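PDB 3SQR: laccase from Botrytis aclada, which oxidises phenolic substrates at a type 1 copper and reduces dioxygen to water at a trinuclear copper cluster, probably in lignin breakdown and detoxification. Local coordinates for residues 57-62 against 378-383; 138-143 against 413-418; 515-520 against 540-545. All blocks are in the same frame, centred on the assembly; numbering follows the deposited sequence.

Contact 1: residues 57-62 against 378-383; sequences NWYDVT and PHLALD
Leu-380 sets its CD2 methyl against three consecutive residues, Asn-57, Trp-58 and Tyr-59. The methyl lies 3.6 Å from CZ3 of Trp-58, approaching the indole obliquely, and the two side chains run antiparallel past one another. The same CD2 also meets CA of Asn-57 at 3.8 Å and reaches the edge of the Tyr-59 ring. Leu-382, two residues further on, repeats the approach with both methyls: CD1 packs against CE2 of Tyr-59 at 3.6 Å, while CD2 touches the amide ND2 of Asn-57 at 3.8 Å.

The receiving surface is shaped from within its own segment. CG of Asn-57 is anti to the backbone N (chi1 -174°), on the side of the residues that follow, and OD1 accepts from N of Tyr-59 at 2.9 Å. The indole and phenol rings lean on each other, CE2 of Tyr-59 standing 3.5 Å above the Trp-58 plane, offset toward its rim. Farther out, the Tyr-59 hydroxyl is bonded to Asp-471 and Arg-498, and Arg-498 also binds the carbonyl of Leu-380.

Apolar methyls thus fit against an Asx turn, joining the loop ahead of strand 67-79 to the connection between strands 344-348 and 387-398, which leads from the second to the third cupredoxin domain of this three-domain multicopper oxidase.

Contact 2: residues 138-143 against 413-418; sequences GVPGVT and LDWSSP
Leu-413 and Val-142 meet through single methyls, CD1 of the leucine and CG2 of the valine, only 3.4 Å apart, closer than carbon atoms normally pack. The two side chains cross obliquely. The same CD1 lies 3.6 Å from the carbonyl O of Gly-141, whose backbone, with phi at 87°, bends in a way suited to a residue lacking CB. Pro-418 closes on the other flank: its CA makes a C-H...O contact of 3.1 Å to O of Gly-141, and its CB rests 3.4 Å from C of that glycine. Beside them Pro-140 lies alongside Trp-415 with the same heading, CB of Pro-140 3.7 Å from CD1 of the indole.

The contact is a meeting of two loops from different cupredoxin domains of a laccase, one from the first and one from the third. Pro-140 comes within about 4 Å, side chain to side chain, of the copper ligand His-170, so this interface borders the trinuclear centre.

Val-139 N donates to OG1 of Thr-143 at 3.0 Å, and Val-139 O accepts from both Val-142 N and Thr-143 N. In 413-418 an Asx turn is superposed on a type I turn: OD1 of Asp-414 receives both N and OG of Ser-416, from the same face above the carboxylate plane. Pro-418 occupies the N-cap of helix 419-424. Outward again, Trp-415 stacks on Phe-171, touches an attached glycan and bonds through NE1 to O of Gly-579 in the C-terminal tail, which in ascomycete laccases plugs the channel to the trinuclear site.

Contact 3: residues 515-520 against 540-545; sequences KLDNPG and FVESQS
The Glu-542 carboxylate has backbone of 515-520 on both sides of its plane. On one face stands O of Asn-518, 3.1 Å from CD; on that same side N of Asn-518 donates to OE2 at 2.9 Å, nearly straight (159°) yet 38° out of the carboxylate plane. On the opposite side, CA of Leu-516 meets the OE2 tip at 3.4 Å, and N of Asp-517 approaches OE2 closer to the plane itself. An extended chain, with CG anti to the backbone N (chi1 -179°), carries the acid into this loop.

Acceptors meet here, since Asn-518 O faces the carboxylate oxygens, and the nearby OD1 of Asp-517, 4.3 Å from OE2, would probably add repulsion. Partners outside probably ease this: His-470 bonds OE1, Trp-522 NE1 serves the Asn-518 carbonyl, and Arg-129 forms a salt bridge with Asp-517.

The loop links strands 509-515 and 520-526, which belong to the two facing sheets of the third cupredoxin domain. Where it enters strand 520-526, Gly-520 and Glu-542 form an antiparallel hydrogen-bonded pair, N of Glu-542 to O of Gly-520 at 2.8 Å and N of Gly-520 to O of Glu-542 at 3.0 Å. Just before it, CA of Pro-519 makes a C-H...O contact of 3.2 Å with O of Glu-542. Beyond the strand end, CG of Pro-519 rests on CB of Ser-543 at 3.9 Å.

From the N terminus, 57-62 and then 138-143 open contacts 1 and 2; 378-383 closes the first and 413-418 the second, so these two long loops cross. Contact 3 follows in series, closing a short loop around strand 520-526, which ends in the copper ligands His-525 and Cys-526. Contact 1 joins the N-terminal region to the linker between domains two and three, contact 2 ties domain one to domain three, and contact 3 lies within domain three. Centres of contacts 1 and 2 are about 31 Å apart. Contact 3 comes within about 6 Å of each, nearest atoms, and Arg-129 bridges contacts 1 and 3 by bonding both Tyr-59 and Asp-517.

Contact 1: residues 57-62 against 378-383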
ATOM      1  N   ASN A  57     -10.548  13.373  16.593  1.00 27.41           N
ATOM      2  CA  ASN A  57     -11.128  12.703  15.454  1.00 27.03           C
ATOM      3  C   ASN A  57     -10.577  13.326  14.184  1.00 27.18           C
ATOM      4  O   ASN A  57     -11.065  14.319  13.709  1.00 28.06           O
ATOM      5  CB  ASN A  57     -12.663  12.736  15.466  1.00 27.07           C
ATOM      6  CG  ASN A  57     -13.260  11.893  14.341  1.00 27.50           C
ATOM      7  OD1 ASN A  57     -12.665  11.803  13.297  1.00 27.00           O
ATOM      8  ND2 ASN A  57     -14.453  11.333  14.525  1.00 27.24           N
ATOM      9  N   TRP A  58      -9.523  12.708  13.626  1.00 26.74           N
ATOM     10  CA  TRP A  58      -8.873  13.235  12.448  1.00 25.27           C
ATOM     11  C   TRP A  58      -9.656  13.126  11.162  1.00 24.51           C
ATOM     12  O   TRP A  58      -9.251  13.713  10.183  1.00 24.59           O
ATOM     13  CB  TRP A  58      -7.477  12.626  12.267  1.00 25.26           C
ATOM     14  CG  TRP A  58      -7.543  11.179  11.858  1.00 23.53           C
ATOM     15  CD1 TRP A  58      -7.520  10.705  10.592  1.00 19.60           C
ATOM     16  CD2 TRP A  58      -7.591  10.035  12.720  1.00 24.19           C
ATOM     17  NE1 TRP A  58      -7.584   9.335  10.589  1.00 20.24           N
ATOM     18  CE2 TRP A  58      -7.591   8.894  11.890  1.00 23.92           C
ATOM     19  CE3 TRP A  58      -7.620   9.862  14.109  1.00 25.22           C
ATOM     20  CZ2 TRP A  58      -7.665   7.603  12.395  1.00 25.34           C
ATOM     21  CZ3 TRP A  58      -7.688   8.570  14.612  1.00 26.17           C
ATOM     22  CH2 TRP A  58      -7.698   7.458  13.747  1.00 23.80           C
ATOM     23  N   TYR A  59     -10.782  12.388  11.177  1.00 24.16           N
ATOM     24  CA  TYR A  59     -11.680  12.402  10.052  1.00 24.82           C
ATOM     25  C   TYR A  59     -12.435  13.726  10.004  1.00 26.84           C
ATOM     26  O   TYR A  59     -12.965  14.043   8.938  1.00 26.60           O
ATOM     27  CB  TYR A  59     -12.696  11.239  10.083  1.00 24.56           C
ATOM     28  CG  TYR A  59     -12.021   9.884  10.119  1.00 24.16           C
ATOM     29  CD1 TYR A  59     -11.548   9.312   8.963  1.00 26.81           C
ATOM     30  CD2 TYR A  59     -11.794   9.237  11.342  1.00 24.22           C
ATOM     31  CE1 TYR A  59     -10.878   8.078   8.982  1.00 26.50           C
ATOM     32  CE2 TYR A  59     -11.151   8.049  11.396  1.00 23.69           C
ATOM     33  CZ  TYR A  59     -10.678   7.460  10.220  1.00 23.10           C
ATOM     34  OH  TYR A  59      -9.990   6.255  10.358  1.00 24.61           O
ATOM     35  N   ASP A  60     -12.604  14.356  11.162  1.00 27.02           N
ATOM     36  CA  ASP A  60     -13.428  15.539  11.292  1.00 28.87           C
ATOM     37  C   ASP A  60     -12.655  16.804  11.552  1.00 29.15           C
ATOM     38  O   ASP A  60     -13.167  17.871  11.254  1.00 30.43           O
ATOM     39  CB  ASP A  60     -14.434  15.337  12.433  1.00 29.78           C
ATOM     40  CG  ASP A  60     -15.449  14.228  12.151  1.00 32.41           C
ATOM     41  OD1 ASP A  60     -15.629  13.792  10.976  1.00 34.65           O
ATOM     42  OD2 ASP A  60     -16.079  13.790  13.144  1.00 33.66           O
ATOM     43  N   VAL A  61     -11.463  16.702  12.164  1.00 29.01           N
ATOM     44  CA  VAL A  61     -10.668  17.842  12.686  1.00 28.19           C
ATOM     45  C   VAL A  61      -9.253  17.716  12.123  1.00 29.44           C
ATOM     46  O   VAL A  61      -8.732  16.606  12.116  1.00 26.97           O
ATOM     47  CB  VAL A  61     -10.630  17.769  14.238  1.00 29.08           C
ATOM     48  CG1 VAL A  61      -9.672  18.785  14.852  1.00 29.27           C
ATOM     49  CG2 VAL A  61     -12.061  18.001  14.807  1.00 29.50           C
ATOM     50  N   THR A  62      -8.653  18.819  11.675  1.00 29.40           N
ATOM     51  CA  THR A  62      -7.318  18.783  11.147  1.00 30.24           C
ATOM     52  C   THR A  62      -6.537  19.944  11.693  1.00 30.53           C
ATOM     53  O   THR A  62      -6.972  21.109  11.564  1.00 30.59           O
ATOM     54  CB  THR A  62      -7.329  18.918   9.615  1.00 30.20           C
ATOM     55  OG1 THR A  62      -8.225  17.962   9.026  1.00 32.61           O
ATOM     56  CG2 THR A  62      -5.902  18.747   9.003  1.00 30.17           C
ATOM     57  N   PRO A 378      -9.069   0.195  16.972  1.00 25.73           N
ATOM     58  CA  PRO A 378      -8.720   1.590  16.837  1.00 25.30           C
ATOM     59  C   PRO A 378      -8.822   2.282  18.177  1.00 26.95           C
ATOM     60  O   PRO A 378      -9.764   2.030  18.959  1.00 25.69           O
ATOM     61  CB  PRO A 378      -9.745   2.118  15.820  1.00 25.40           C
ATOM     62  CG  PRO A 378     -10.085   0.879  15.018  1.00 26.96           C
ATOM     63  CD  PRO A 378     -10.156  -0.189  16.074  1.00 25.96           C
ATOM     64  N   HIS A 379      -7.850   3.126  18.441  1.00 26.71           N
ATOM     65  CA  HIS A 379      -7.839   3.887  19.661  1.00 27.28           C
ATOM     66  C   HIS A 379      -8.996   4.874  19.653  1.00 28.86           C
ATOM     67  O   HIS A 379      -9.709   5.029  20.676  1.00 27.34           O
ATOM     68  CB  HIS A 379      -6.533   4.654  19.834  1.00 27.38           C
ATOM     69  CG  HIS A 379      -6.594   5.595  20.980  1.00 28.25           C
ATOM     70  ND1 HIS A 379      -6.174   5.228  22.242  1.00 32.22           N
ATOM     71  CD2 HIS A 379      -7.143   6.828  21.102  1.00 30.98           C
ATOM     72  CE1 HIS A 379      -6.425   6.220  23.090  1.00 31.10           C
ATOM     73  NE2 HIS A 379      -7.012   7.201  22.430  1.00 28.03           N
ATOM     74  N   LEU A 380      -9.108   5.626  18.560  1.00 26.27           N
ATOM     75  CA  LEU A 380     -10.295   6.410  18.314  1.00 27.17           C
ATOM     76  C   LEU A 380     -11.454   5.519  17.875  1.00 25.57           C
ATOM     77  O   LEU A 380     -11.535   5.033  16.699  1.00 25.55           O
ATOM     78  CB  LEU A 380     -10.031   7.515  17.285  1.00 26.24           C
ATOM     79  CG  LEU A 380     -11.229   8.418  17.003  1.00 27.73           C
ATOM     80  CD1 LEU A 380     -11.266   9.621  17.897  1.00 31.80           C
ATOM     81  CD2 LEU A 380     -11.168   8.871  15.517  1.00 26.11           C
ATOM     82  N   ALA A 381     -12.351   5.240  18.812  1.00 25.88           N
ATOM     83  CA  ALA A 381     -13.417   4.291  18.587  1.00 25.38           C
ATOM     84  C   ALA A 381     -14.523   4.891  17.741  1.00 26.32           C
ATOM     85  O   ALA A 381     -15.028   5.993  18.024  1.00 26.41           O
ATOM     86  CB  ALA A 381     -14.040   3.810  19.973  1.00 24.48           C
ATOM     87  N   LEU A 382     -14.888   4.193  16.675  1.00 25.54           N
ATOM     88  CA  LEU A 382     -15.974   4.646  15.800  1.00 26.12           C
ATOM     89  C   LEU A 382     -16.819   3.472  15.436  1.00 27.27           C
ATOM     90  O   LEU A 382     -16.321   2.315  15.280  1.00 27.38           O
ATOM     91  CB  LEU A 382     -15.391   5.301  14.523  1.00 26.60           C
ATOM     92  CG  LEU A 382     -14.491   6.543  14.708  1.00 27.80           C
ATOM     93  CD1 LEU A 382     -13.890   6.871  13.336  1.00 28.27           C
ATOM     94  CD2 LEU A 382     -15.251   7.715  15.276  1.00 27.43           C
ATOM     95  N   ASP A 383     -18.094   3.762  15.227  1.00 28.08           N
ATOM     96  CA  ASP A 383     -19.062   2.762  14.843  1.00 29.39           C
ATOM     97  C   ASP A 383     -19.658   2.977  13.493  1.00 28.87           C
ATOM     98  O   ASP A 383     -19.792   4.106  13.018  1.00 28.66           O
ATOM     99  CB  ASP A 383     -20.220   2.718  15.857  1.00 29.68           C
ATOM    100  CG  ASP A 383     -19.755   2.344  17.250  1.00 32.81           C
ATOM    101  OD1 ASP A 383     -18.652   1.787  17.453  1.00 32.99           O
ATOM    102  OD2 ASP A 383     -20.527   2.603  18.187  1.00 36.86           O
TER

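Contact 2: residues 138-143 against 413-418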
ATOM      1  N   GLY A 138      -3.967   9.924  -7.884  1.00 20.09           N
ATOM      2  CA  GLY A 138      -2.936   9.290  -8.696  1.00 20.21           C
ATOM      3  C   GLY A 138      -3.270   7.955  -9.284  1.00 20.24           C
ATOM      4  O   GLY A 138      -2.370   7.220  -9.638  1.00 22.30           O
ATOM      5  N   VAL A 139      -4.565   7.687  -9.593  1.00 20.97           N
ATOM      6  CA  VAL A 139      -4.922   6.449 -10.210  1.00 19.41           C
ATOM      7  C   VAL A 139      -5.148   6.752 -11.696  1.00 20.69           C
ATOM      8  O   VAL A 139      -6.159   7.373 -11.979  1.00 21.10           O
ATOM      9  CB  VAL A 139      -6.163   5.836  -9.687  1.00 18.41           C
ATOM     10  CG1 VAL A 139      -6.473   4.502 -10.343  1.00 18.64           C
ATOM     11  CG2 VAL A 139      -5.964   5.600  -8.089  1.00 19.94           C
ATOM     12  N   PRO A 140      -4.292   6.248 -12.543  1.00 22.18           N
ATOM     13  CA  PRO A 140      -4.469   6.531 -13.975  1.00 22.81           C
ATOM     14  C   PRO A 140      -5.667   5.771 -14.478  1.00 22.86           C
ATOM     15  O   PRO A 140      -5.861   4.596 -14.122  1.00 22.51           O
ATOM     16  CB  PRO A 140      -3.156   6.029 -14.579  1.00 23.18           C
ATOM     17  CG  PRO A 140      -2.739   4.911 -13.704  1.00 24.43           C
ATOM     18  CD  PRO A 140      -3.256   5.230 -12.325  1.00 23.32           C
ATOM     19  N   GLY A 141      -6.480   6.426 -15.318  1.00 22.37           N
ATOM     20  CA  GLY A 141      -7.719   5.811 -15.704  1.00 23.82           C
ATOM     21  C   GLY A 141      -8.878   6.049 -14.785  1.00 23.48           C
ATOM     22  O   GLY A 141     -10.030   5.734 -15.121  1.00 23.27           O
ATOM     23  N   VAL A 142      -8.608   6.488 -13.548  1.00 23.30           N
ATOM     24  CA  VAL A 142      -9.690   6.819 -12.632  1.00 23.42           C
ATOM     25  C   VAL A 142      -9.673   8.291 -12.244  1.00 23.83           C
ATOM     26  O   VAL A 142     -10.676   9.017 -12.429  1.00 24.07           O
ATOM     27  CB  VAL A 142      -9.635   5.942 -11.367  1.00 23.89           C
ATOM     28  CG1 VAL A 142     -10.719   6.436 -10.324  1.00 22.63           C
ATOM     29  CG2 VAL A 142      -9.695   4.403 -11.697  1.00 23.07           C
ATOM     30  N   THR A 143      -8.554   8.784 -11.671  1.00 23.24           N
ATOM     31  CA  THR A 143      -8.494  10.187 -11.180  1.00 23.53           C
ATOM     32  C   THR A 143      -7.655  11.125 -12.028  1.00 22.63           C
ATOM     33  O   THR A 143      -7.608  12.341 -11.811  1.00 24.17           O
ATOM     34  CB  THR A 143      -7.996  10.240  -9.733  1.00 23.40           C
ATOM     35  OG1 THR A 143      -6.667   9.770  -9.708  1.00 22.53           O
ATOM     36  CG2 THR A 143      -8.864   9.389  -8.821  1.00 21.20           C
ATOM     37  N   LEU A 413      -9.290  -0.155 -17.939  1.00 27.09           N
ATOM     38  CA  LEU A 413      -9.519   1.271 -17.981  1.00 26.54           C
ATOM     39  C   LEU A 413      -8.858   1.839 -19.237  1.00 26.32           C
ATOM     40  O   LEU A 413      -7.882   1.309 -19.747  1.00 28.30           O
ATOM     41  CB  LEU A 413      -8.944   1.943 -16.749  1.00 26.60           C
ATOM     42  CG  LEU A 413      -9.508   1.474 -15.410  1.00 27.48           C
ATOM     43  CD1 LEU A 413      -8.932   2.377 -14.301  1.00 28.07           C
ATOM     44  CD2 LEU A 413     -10.993   1.484 -15.358  1.00 26.85           C
ATOM     45  N   ASP A 414      -9.392   2.982 -19.643  1.00 26.36           N
ATOM     46  CA  ASP A 414      -8.833   3.782 -20.709  1.00 28.13           C
ATOM     47  C   ASP A 414      -8.173   4.951 -20.088  1.00 27.47           C
ATOM     48  O   ASP A 414      -8.818   5.819 -19.511  1.00 26.68           O
ATOM     49  CB  ASP A 414      -9.962   4.289 -21.631  1.00 28.95           C
ATOM     50  CG  ASP A 414      -9.434   4.944 -22.856  1.00 31.77           C
ATOM     51  OD1 ASP A 414      -8.301   5.443 -22.856  1.00 29.37           O
ATOM     52  OD2 ASP A 414     -10.184   5.015 -23.822  1.00 36.99           O
ATOM     53  N   TRP A 415      -6.861   4.968 -20.207  1.00 29.09           N
ATOM     54  CA  TRP A 415      -6.035   6.010 -19.607  1.00 27.87           C
ATOM     55  C   TRP A 415      -6.334   7.392 -20.153  1.00 29.45           C
ATOM     56  O   TRP A 415      -6.170   8.394 -19.453  1.00 26.70           O
ATOM     57  CB  TRP A 415      -4.593   5.656 -19.846  1.00 27.78           C
ATOM     58  CG  TRP A 415      -4.018   4.614 -18.930  1.00 26.51           C
ATOM     59  CD1 TRP A 415      -4.371   4.337 -17.618  1.00 27.02           C
ATOM     60  CD2 TRP A 415      -2.965   3.723 -19.242  1.00 27.53           C
ATOM     61  NE1 TRP A 415      -3.612   3.341 -17.132  1.00 24.63           N
ATOM     62  CE2 TRP A 415      -2.718   2.940 -18.088  1.00 25.98           C
ATOM     63  CE3 TRP A 415      -2.168   3.519 -20.375  1.00 28.03           C
ATOM     64  CZ2 TRP A 415      -1.722   1.956 -18.055  1.00 30.22           C
ATOM     65  CZ3 TRP A 415      -1.212   2.517 -20.330  1.00 29.04           C
ATOM     66  CH2 TRP A 415      -0.973   1.779 -19.180  1.00 29.63           C
ATOM     67  N   SER A 416      -6.822   7.478 -21.418  1.00 29.72           N
ATOM     68  CA  SER A 416      -7.240   8.747 -21.952  1.00 29.76           C
ATOM     69  C   SER A 416      -8.665   9.165 -21.561  1.00 28.53           C
ATOM     70  O   SER A 416      -9.080  10.279 -21.855  1.00 28.02           O
ATOM     71  CB  SER A 416      -7.130   8.714 -23.506  1.00 30.75           C
ATOM     72  OG  SER A 416      -8.210   7.946 -24.025  1.00 35.01           O
ATOM     73  N   SER A 417      -9.426   8.284 -20.910  1.00 27.70           N
ATOM     74  CA  SER A 417     -10.765   8.634 -20.490  1.00 26.57           C
ATOM     75  C   SER A 417     -10.939   8.086 -19.103  1.00 27.06           C
ATOM     76  O   SER A 417     -11.726   7.185 -18.812  1.00 26.14           O
ATOM     77  CB  SER A 417     -11.824   8.092 -21.501  1.00 28.68           C
ATOM     78  OG  SER A 417     -13.076   8.617 -21.181  1.00 28.89           O
ATOM     79  N   PRO A 418     -10.188   8.692 -18.195  1.00 26.80           N
ATOM     80  CA  PRO A 418     -10.373   8.287 -16.817  1.00 25.65           C
ATOM     81  C   PRO A 418     -11.758   8.596 -16.332  1.00 25.25           C
ATOM     82  O   PRO A 418     -12.435   9.479 -16.844  1.00 23.93           O
ATOM     83  CB  PRO A 418      -9.327   9.110 -16.082  1.00 26.29           C
ATOM     84  CG  PRO A 418      -9.081  10.260 -16.889  1.00 28.50           C
ATOM     85  CD  PRO A 418      -9.213   9.781 -18.325  1.00 26.52           C
TER

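Contact 3: residues 515-520 against 540-545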
ATOM      1  N   LYS A 515     -18.194   5.304   5.196  1.00 26.09           N
ATOM      2  CA  LYS A 515     -19.214   6.335   5.162  1.00 26.93           C
ATOM      3  C   LYS A 515     -19.147   7.106   3.876  1.00 27.42           C
ATOM      4  O   LYS A 515     -18.048   7.366   3.314  1.00 26.76           O
ATOM      5  CB  LYS A 515     -19.005   7.260   6.342  1.00 28.23           C
ATOM      6  CG  LYS A 515     -20.221   8.134   6.595  1.00 29.72           C
ATOM      7  CD  LYS A 515     -20.115   8.844   7.857  1.00 35.14           C
ATOM      8  CE  LYS A 515     -21.371   9.698   8.037  1.00 37.31           C
ATOM      9  NZ  LYS A 515     -21.174  10.568   9.209  1.00 39.11           N
ATOM     10  N   LEU A 516     -20.321   7.511   3.388  1.00 26.69           N
ATOM     11  CA  LEU A 516     -20.395   8.348   2.226  1.00 27.46           C
ATOM     12  C   LEU A 516     -19.973   9.748   2.607  1.00 27.68           C
ATOM     13  O   LEU A 516     -20.795  10.600   2.935  1.00 27.12           O
ATOM     14  CB  LEU A 516     -21.840   8.281   1.646  1.00 28.34           C
ATOM     15  CG  LEU A 516     -22.097   7.061   0.753  1.00 32.28           C
ATOM     16  CD1 LEU A 516     -21.526   5.834   1.306  1.00 37.32           C
ATOM     17  CD2 LEU A 516     -23.618   6.886   0.466  1.00 33.74           C
ATOM     18  N   ASP A 517     -18.651   9.987   2.595  1.00 25.37           N
ATOM     19  CA  ASP A 517     -18.101  11.204   3.161  1.00 24.49           C
ATOM     20  C   ASP A 517     -17.037  11.854   2.260  1.00 23.65           C
ATOM     21  O   ASP A 517     -16.381  12.827   2.645  1.00 24.32           O
ATOM     22  CB  ASP A 517     -17.534  10.919   4.565  1.00 25.20           C
ATOM     23  CG  ASP A 517     -16.353   9.960   4.538  1.00 26.83           C
ATOM     24  OD1 ASP A 517     -15.902   9.666   3.418  1.00 24.07           O
ATOM     25  OD2 ASP A 517     -15.948   9.502   5.619  1.00 27.46           O
ATOM     26  N   ASN A 518     -16.873  11.340   1.038  1.00 23.41           N
ATOM     27  CA  ASN A 518     -15.824  11.767   0.219  1.00 23.06           C
ATOM     28  C   ASN A 518     -16.216  11.570  -1.222  1.00 22.00           C
ATOM     29  O   ASN A 518     -15.905  10.550  -1.840  1.00 21.32           O
ATOM     30  CB  ASN A 518     -14.562  10.941   0.478  1.00 24.57           C
ATOM     31  CG  ASN A 518     -13.320  11.593  -0.078  1.00 25.24           C
ATOM     32  OD1 ASN A 518     -13.381  12.654  -0.674  1.00 22.71           O
ATOM     33  ND2 ASN A 518     -12.162  10.962   0.158  1.00 22.74           N
ATOM     34  N   PRO A 519     -16.998  12.514  -1.752  1.00 22.75           N
ATOM     35  CA  PRO A 519     -17.351  12.324  -3.166  1.00 22.49           C
ATOM     36  C   PRO A 519     -16.149  12.157  -4.077  1.00 23.63           C
ATOM     37  O   PRO A 519     -15.133  12.873  -3.938  1.00 23.50           O
ATOM     38  CB  PRO A 519     -18.098  13.613  -3.487  1.00 23.10           C
ATOM     39  CG  PRO A 519     -18.595  14.067  -2.226  1.00 24.83           C
ATOM     40  CD  PRO A 519     -17.595  13.711  -1.155  1.00 24.48           C
ATOM     41  N   GLY A 520     -16.259  11.273  -5.053  1.00 23.38           N
ATOM     42  CA  GLY A 520     -15.143  10.965  -5.950  1.00 24.63           C
ATOM     43  C   GLY A 520     -15.280   9.604  -6.598  1.00 22.29           C
ATOM     44  O   GLY A 520     -16.304   8.945  -6.552  1.00 24.34           O
ATOM     45  N   PHE A 540     -15.758   2.811  -6.856  1.00 23.94           N
ATOM     46  CA  PHE A 540     -16.957   3.438  -6.367  1.00 23.98           C
ATOM     47  C   PHE A 540     -17.017   4.839  -6.909  1.00 25.93           C
ATOM     48  O   PHE A 540     -16.083   5.609  -6.750  1.00 24.87           O
ATOM     49  CB  PHE A 540     -16.971   3.467  -4.840  1.00 25.15           C
ATOM     50  CG  PHE A 540     -16.926   2.116  -4.234  1.00 24.91           C
ATOM     51  CD1 PHE A 540     -18.075   1.358  -4.098  1.00 24.02           C
ATOM     52  CD2 PHE A 540     -15.713   1.565  -3.805  1.00 29.96           C
ATOM     53  CE1 PHE A 540     -18.056   0.129  -3.572  1.00 26.00           C
ATOM     54  CE2 PHE A 540     -15.666   0.270  -3.220  1.00 26.40           C
ATOM     55  CZ  PHE A 540     -16.816  -0.446  -3.107  1.00 28.35           C
ATOM     56  N   VAL A 541     -18.123   5.164  -7.596  1.00 24.73           N
ATOM     57  CA  VAL A 541     -18.349   6.531  -7.997  1.00 24.64           C
ATOM     58  C   VAL A 541     -19.323   6.970  -6.957  1.00 24.00           C
ATOM     59  O   VAL A 541     -20.509   6.540  -6.904  1.00 24.76           O
ATOM     60  CB  VAL A 541     -18.827   6.687  -9.438  1.00 24.73           C
ATOM     61  CG1 VAL A 541     -19.350   8.160  -9.667  1.00 27.07           C
ATOM     62  CG2 VAL A 541     -17.677   6.281 -10.456  1.00 25.00           C
ATOM     63  N   GLU A 542     -18.771   7.714  -6.016  1.00 23.49           N
ATOM     64  CA  GLU A 542     -19.421   8.149  -4.830  1.00 24.03           C
ATOM     65  C   GLU A 542     -19.933   9.591  -4.926  1.00 25.41           C
ATOM     66  O   GLU A 542     -19.165  10.540  -5.089  1.00 24.57           O
ATOM     67  CB  GLU A 542     -18.407   8.076  -3.634  1.00 23.88           C
ATOM     68  CG  GLU A 542     -18.988   8.504  -2.304  1.00 23.46           C
ATOM     69  CD  GLU A 542     -17.998   8.338  -1.193  1.00 25.37           C
ATOM     70  OE1 GLU A 542     -17.002   7.640  -1.445  1.00 25.37           O
ATOM     71  OE2 GLU A 542     -18.137   9.006  -0.187  1.00 24.87           O
ATOM     72  N   SER A 543     -21.239   9.744  -4.766  1.00 26.52           N
ATOM     73  CA  SER A 543     -21.822  11.095  -4.683  1.00 27.52           C
ATOM     74  C   SER A 543     -21.342  11.962  -5.826  1.00 27.91           C
ATOM     75  O   SER A 543     -20.866  13.093  -5.655  1.00 27.66           O
ATOM     76  CB  SER A 543     -21.509  11.706  -3.329  1.00 27.23           C
ATOM     77  OG  SER A 543     -22.011  10.852  -2.340  1.00 25.75           O
ATOM     78  N   GLN A 544     -21.477  11.437  -7.036  1.00 28.54           N
ATOM     79  CA  GLN A 544     -20.928  12.055  -8.181  1.00 29.00           C
ATOM     80  C   GLN A 544     -21.191  13.566  -8.294  1.00 29.63           C
ATOM     81  O   GLN A 544     -20.311  14.339  -8.655  1.00 29.74           O
ATOM     82  CB  GLN A 544     -21.479  11.362  -9.447  1.00 29.74           C
ATOM     83  CG  GLN A 544     -20.866  11.910 -10.641  1.00 30.00           C
ATOM     84  CD  GLN A 544     -21.161  11.098 -11.835  1.00 26.58           C
ATOM     85  OE1 GLN A 544     -21.437   9.899 -11.723  1.00 27.39           O
ATOM     86  NE2 GLN A 544     -21.074  11.714 -13.000  1.00 27.64           N
ATOM     87  N   SER A 545     -22.421  13.944  -8.057  1.00 31.38           N
ATOM     88  CA  SER A 545     -22.810  15.323  -8.380  1.00 31.74           C
ATOM     89  C   SER A 545     -22.311  16.230  -7.255  1.00 32.09           C
ATOM     90  O   SER A 545     -22.317  17.473  -7.390  1.00 30.68           O
ATOM     91  CB  SER A 545     -24.333  15.420  -8.547  1.00 31.93           C
ATOM     92  OG  SER A 545     -24.977  15.152  -7.310  1.00 33.84           O
TER